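Local coordinates for protein beta-phenylalanine aminotransferase (Variovorax paradoxus, PDB 4AO9) that probably transfers the amino group of beta-phenylalanine to a keto-acid acceptor, using bound pyridoxal-5'-phosphate as cofactor, at residues F175-H180 with L225-Q230; A232-I236 with L377-H381. All blocks are in the same frame, centred on the assembly; numbering follows the deposited sequence.

Contact 1: F175-H180 with L225-Q230; sequences FSGGYH and LVEPMQ. With PLP (pyridoxal-5'-phosphate), chain C.
His180 and Leu225 meet face-on, a leucine methyl lying squarely over the imidazole. Leu225 CD2 lies 3.8 Å from the centroid of the His180 ring and 11° off its normal, a CH-pi contact. The imidazole is there because its CG lies anti to the carbonyl carbon (chi1 -55°), which lays the ring against Leu225. Both ring nitrogens are engaged: His180 ND1 is hydrogen-bonded to Asp260, also of the cofactor pocket, while His180 NE2 meets, in the ring plane, a water 2.8 Å away that also bonds to Phe175 N and Leu225 O. Phe175 rests its CD1 3.7 Å from Val226 CG2 and brings its ring edge to the carbonyl oxygen of Leu225. Gln230 and Glu227 supply the direct hydrogen bonds. Gln230 NE2 donates to Ser176 O at 3.0 Å and 170°; the oxygen lies in the amide plane, although the amide nitrogen stands above the carbonyl plane of Ser176. Gln230 OE1 is bonded to Ser233 OG. Glu227 OE2 takes the N-H of Tyr179 at 3.0 Å from above the carboxylate plane, while OE1 accepts from Gly231 N and lies 3.5 Å from the C2A methyl of pyridoxal-5'-phosphate. Buried side chains thus grip the type II turn Phe175-Gly178 and the residues after it, consistent with the backbone of Tyr179 and His180 being held in place beside the pyridine ring.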
loop_
_atom_site.group_PDB
_atom_site.type_symbol
_atom_site.label_atom_id
_atom_site.label_comp_id
_atom_site.label_asym_id
_atom_site.label_seq_id
_atom_site.Cartn_x
_atom_site.Cartn_y
_atom_site.Cartn_z
ATOM N N PHE A 175 10.077 6.782 18.809
ATOM C CA PHE A 175 11.273 6.349 19.527
ATOM C C PHE A 175 12.415 5.972 18.630
ATOM O O PHE A 175 12.212 5.477 17.519
ATOM C CB PHE A 175 10.918 5.270 20.561
ATOM C CG PHE A 175 9.940 5.782 21.555
ATOM C CD1 PHE A 175 8.573 5.740 21.281
ATOM C CD2 PHE A 175 10.374 6.450 22.690
ATOM C CE1 PHE A 175 7.655 6.321 22.157
ATOM C CE2 PHE A 175 9.468 7.018 23.574
ATOM C CZ PHE A 175 8.103 6.961 23.303
ATOM N N SER A 176 13.625 6.262 19.115
ATOM C CA SER A 176 14.853 5.928 18.404
ATOM C C SER A 176 14.826 4.457 18.014
ATOM O O SER A 176 14.449 3.603 18.823
ATOM C CB SER A 176 16.065 6.223 19.298
ATOM O OG SER A 176 16.041 5.433 20.477
ATOM N N GLY A 177 15.198 4.169 16.770
ATOM C CA GLY A 177 15.149 2.803 16.254
ATOM C C GLY A 177 13.777 2.351 15.775
ATOM O O GLY A 177 13.647 1.269 15.212
ATOM N N GLY A 178 12.765 3.189 15.987
ATOM C CA GLY A 178 11.404 2.868 15.594
ATOM C C GLY A 178 11.260 2.662 14.103
ATOM O O GLY A 178 11.835 3.404 13.297
ATOM N N TYR A 179 10.513 1.627 13.742
ATOM C CA TYR A 179 10.202 1.363 12.344
ATOM C C TYR A 179 8.710 1.176 12.169
ATOM O O TYR A 179 8.112 0.236 12.726
ATOM C CB TYR A 179 10.957 0.149 11.779
ATOM C CG TYR A 179 10.617 -0.083 10.327
ATOM C CD1 TYR A 179 11.172 0.720 9.329
ATOM C CD2 TYR A 179 9.685 -1.047 9.958
ATOM C CE1 TYR A 179 10.836 0.528 7.984
ATOM C CE2 TYR A 179 9.341 -1.243 8.610
ATOM C CZ TYR A 179 9.920 -0.445 7.639
ATOM O OH TYR A 179 9.579 -0.621 6.316
ATOM N N HIS A 180 8.124 2.046 11.345
ATOM C CA HIS A 180 6.673 2.059 11.171
ATOM C C HIS A 180 6.286 2.020 9.700
ATOM O O HIS A 180 5.127 2.243 9.344
ATOM C CB HIS A 180 6.073 3.264 11.893
ATOM C CG HIS A 180 6.461 3.323 13.337
ATOM N ND1 HIS A 180 5.992 2.419 14.266
ATOM C CD2 HIS A 180 7.295 4.160 14.009
ATOM C CE1 HIS A 180 6.512 2.707 15.452
ATOM N NE2 HIS A 180 7.299 3.759 15.322
ATOM N N LEU A 225 3.539 7.139 19.367
ATOM C CA LEU A 225 3.505 5.953 18.498
ATOM C C LEU A 225 4.692 5.061 18.830
ATOM O O LEU A 225 5.843 5.522 18.834
ATOM C CB LEU A 225 3.529 6.379 17.018
ATOM C CG LEU A 225 3.743 5.258 15.987
ATOM C CD1 LEU A 225 2.570 4.302 15.942
ATOM C CD2 LEU A 225 3.986 5.845 14.596
ATOM N N VAL A 226 4.422 3.795 19.143
ATOM C CA VAL A 226 5.483 2.900 19.606
ATOM C C VAL A 226 5.196 1.436 19.273
ATOM O O VAL A 226 4.039 0.987 19.291
ATOM C CB VAL A 226 5.715 3.091 21.144
ATOM C CG1 VAL A 226 4.516 2.577 21.941
ATOM C CG2 VAL A 226 7.018 2.420 21.623
ATOM N N GLU A 227 6.269 0.702 18.984
ATOM C CA GLU A 227 6.221 -0.764 18.904
ATOM C C GLU A 227 6.383 -1.345 20.311
ATOM O O GLU A 227 7.319 -0.969 21.008
ATOM C CB GLU A 227 7.374 -1.278 18.048
ATOM C CG GLU A 227 7.356 -0.801 16.578
ATOM C CD GLU A 227 8.744 -0.882 15.976
ATOM O OE1 GLU A 227 9.097 -1.970 15.457
ATOM O OE2 GLU A 227 9.481 0.130 16.066
ATOM N N PRO A 228 5.490 -2.258 20.740
ATOM C CA PRO A 228 5.691 -2.841 22.092
ATOM C C PRO A 228 6.939 -3.731 22.185
ATOM O O PRO A 228 7.426 -3.986 23.295
ATOM C CB PRO A 228 4.410 -3.632 22.362
ATOM C CG PRO A 228 3.444 -3.255 21.311
ATOM C CD PRO A 228 4.159 -2.562 20.181
ATOM N N MET A 229 7.428 -4.201 21.035
ATOM C CA MET A 229 8.776 -4.743 20.877
ATOM C C MET A 229 9.247 -4.214 19.539
ATOM O O MET A 229 8.550 -4.396 18.534
ATOM C CB MET A 229 8.767 -6.280 20.840
ATOM C CG MET A 229 10.145 -6.881 20.559
ATOM S SD MET A 229 10.134 -8.576 19.925
ATOM C CE MET A 229 9.682 -8.268 18.213
ATOM N N GLN A 230 10.390 -3.536 19.506
ATOM C CA GLN A 230 10.897 -3.051 18.218
ATOM C C GLN A 230 11.357 -4.219 17.368
ATOM O O GLN A 230 12.063 -5.116 17.839
ATOM C CB GLN A 230 12.017 -2.045 18.396
ATOM C CG GLN A 230 11.526 -0.697 18.881
ATOM C CD GLN A 230 12.613 0.351 18.873
ATOM O OE1 GLN A 230 13.812 0.043 18.875
ATOM N NE2 GLN A 230 12.205 1.604 18.874
HETATM N N1 PLP C . 5.519 -1.446 11.337
HETATM C C2 PLP C . 6.172 -2.539 11.730
HETATM C C2A PLP C . 6.435 -2.695 13.229
HETATM C C3 PLP C . 6.574 -3.497 10.793
HETATM O O3 PLP C . 7.173 -4.510 11.198
HETATM C C4 PLP C . 6.314 -3.337 9.423
HETATM C C4A PLP C . 6.715 -4.371 8.352
HETATM C C5 PLP C . 5.650 -2.142 9.062
HETATM C C6 PLP C . 5.270 -1.225 10.043
HETATM C C5A PLP C . 5.321 -1.823 7.591
HETATM O O4P PLP C . 4.437 -2.653 6.963
HETATM P P PLP C . 4.491 -2.703 5.353
HETATM O O1P PLP C . 5.897 -3.294 4.954
HETATM O O2P PLP C . 4.349 -1.245 4.792
HETATM O O3P PLP C . 3.324 -3.537 4.945
HETATM O O HOH W 1 8.318 4.683 17.729
HETATM O O HOH W 2 15.841 1.445 20.020
HETATM O O HOH W 3 12.222 -1.193 15.061
#

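Contact 2: A232-I236 with L377-H381; sequences ASGCI and LMNAH
Leu377, at the start of the strand 377-381, offers its CB to Cys235 SG at 4.3 Å, a loose apolar touch. At Met378 the backbone takes over: the same sulfur lies 3.7 Å from Met378 C, while the methionine side chain leaves on the other side to pack on the helix 341-365. Asn379 turns back to the loop and sets its CB 3.4 Å from Gly234 O. Its OD1 and Ala232 O both lie within hydrogen-bonding reach of one water, which need not serve both at once, and ND2 bonds to Ala380 O and Arg418 O. His381 closes the row. Its ring swings beside the backbone N (chi1 -61°), and His381 NE2 donates to Gly234 O at 2.8 Å and 166°, along a lone pair and within the ring plane. A phenylalanine here would probably leave Gly234 O without this donor, although Thr372 also bonds to that oxygen. At Gly234 a CB would clash with His381 CE1 and jam against the carbonyl oxygen of Ser233. Beyond it, Cys235 and Ile236 face Gln230 as a G1 beta bulge, so the strand, middle member of a three-stranded antiparallel sheet, packs against the turn of a bulged beta hairpin.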
loop_
_atom_site.group_PDB
_atom_site.type_symbol
_atom_site.label_atom_id
_atom_site.label_comp_id
_atom_site.label_asym_id
_atom_site.label_seq_id
_atom_site.Cartn_x
_atom_site.Cartn_y
_atom_site.Cartn_z
ATOM N N ALA A 232 12.434 -4.144 13.450
ATOM C CA ALA A 232 13.559 -3.835 12.573
ATOM C C ALA A 232 14.846 -3.461 13.296
ATOM O O ALA A 232 15.937 -3.790 12.822
ATOM C CB ALA A 232 13.167 -2.740 11.578
ATOM N N SER A 233 14.735 -2.791 14.444
ATOM C CA SER A 233 15.931 -2.385 15.186
ATOM C C SER A 233 16.639 -3.569 15.845
ATOM O O SER A 233 17.768 -3.412 16.309
ATOM C CB SER A 233 15.612 -1.333 16.245
ATOM O OG SER A 233 14.923 -1.924 17.335
ATOM N N GLY A 234 15.973 -4.726 15.920
ATOM C CA GLY A 234 16.624 -5.948 16.429
ATOM C C GLY A 234 15.868 -6.783 17.456
ATOM O O GLY A 234 16.498 -7.415 18.321
ATOM N N CYS A 235 14.532 -6.811 17.377
ATOM C CA CYS A 235 13.712 -7.556 18.355
ATOM C C CYS A 235 14.058 -7.162 19.792
ATOM O O CYS A 235 14.517 -7.984 20.600
ATOM C CB CYS A 235 13.835 -9.071 18.159
ATOM S SG CYS A 235 13.190 -9.629 16.589
ATOM N N ILE A 236 13.821 -5.887 20.089
ATOM C CA ILE A 236 14.118 -5.294 21.388
ATOM C C ILE A 236 12.808 -5.105 22.161
ATOM O O ILE A 236 12.019 -4.218 21.839
ATOM C CB ILE A 236 14.825 -3.928 21.227
ATOM C CG1 ILE A 236 16.042 -4.049 20.299
ATOM C CG2 ILE A 236 15.200 -3.366 22.602
ATOM C CD1 ILE A 236 16.826 -2.759 20.109
ATOM N N LEU A 377 9.773 -14.666 17.460
ATOM C CA LEU A 377 10.628 -13.671 16.802
ATOM C C LEU A 377 11.875 -13.405 17.629
ATOM O O LEU A 377 11.787 -13.099 18.818
ATOM C CB LEU A 377 9.873 -12.357 16.608
ATOM C CG LEU A 377 8.520 -12.428 15.889
ATOM C CD1 LEU A 377 7.890 -11.032 15.846
ATOM C CD2 LEU A 377 8.687 -13.018 14.499
ATOM N N MET A 378 13.045 -13.526 17.008
ATOM C CA MET A 378 14.293 -13.216 17.714
ATOM C C MET A 378 15.339 -12.671 16.753
ATOM O O MET A 378 15.164 -12.739 15.540
ATOM C CB MET A 378 14.821 -14.449 18.470
ATOM C CG MET A 378 15.124 -15.620 17.566
ATOM S SD MET A 378 15.216 -17.208 18.419
ATOM C CE MET A 378 13.476 -17.600 18.563
ATOM N N ASN A 379 16.430 -12.139 17.286
ATOM C CA ASN A 379 17.469 -11.537 16.456
ATOM C C ASN A 379 18.843 -11.771 17.067
ATOM O O ASN A 379 19.038 -11.517 18.261
ATOM C CB ASN A 379 17.203 -10.026 16.315
ATOM C CG ASN A 379 17.698 -9.433 14.991
ATOM O OD1 ASN A 379 16.903 -8.879 14.223
ATOM N ND2 ASN A 379 19.003 -9.520 14.727
ATOM N N ALA A 380 19.779 -12.246 16.243
ATOM C CA ALA A 380 21.176 -12.421 16.645
ATOM C C ALA A 380 21.841 -11.055 16.785
ATOM O O ALA A 380 21.639 -10.170 15.947
ATOM C CB ALA A 380 21.915 -13.259 15.616
ATOM N N HIS A 381 22.625 -10.875 17.847
ATOM C CA HIS A 381 23.428 -9.665 18.026
ATOM C C HIS A 381 24.796 -10.047 18.555
ATOM O O HIS A 381 24.900 -10.861 19.469
ATOM C CB HIS A 381 22.777 -8.688 19.012
ATOM C CG HIS A 381 21.428 -8.197 18.582
ATOM N ND1 HIS A 381 21.247 -7.370 17.495
ATOM C CD2 HIS A 381 20.198 -8.411 19.104
ATOM C CE1 HIS A 381 19.960 -7.105 17.358
ATOM N NE2 HIS A 381 19.301 -7.721 18.322
HETATM O O HOH W 4 17.668 -6.168 13.121
#

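Both contacts are buried, and they show how one short hairpin can be held from two directions. Contact 1 reaches the strand 229-230, contact 2 the turn that leads from it into 236-237; the two are joined by a probable hydrogen bond from Gln230 N to Ile236 O, 2.9 Å long, and by Tyr179 CB packing on Ala232 CB. Contact 1 lies where two neighbouring inner strands of the seven-stranded sheet end and belongs to the cofactor pocket, so carboxylate, amide, imidazole and ordered waters join Leu225 and Phe175 packing there. Contact 2, burying about half the area, instead ties the hairpin to the separate three-stranded sheet, chiefly through one histidine bond and packing around a cysteine.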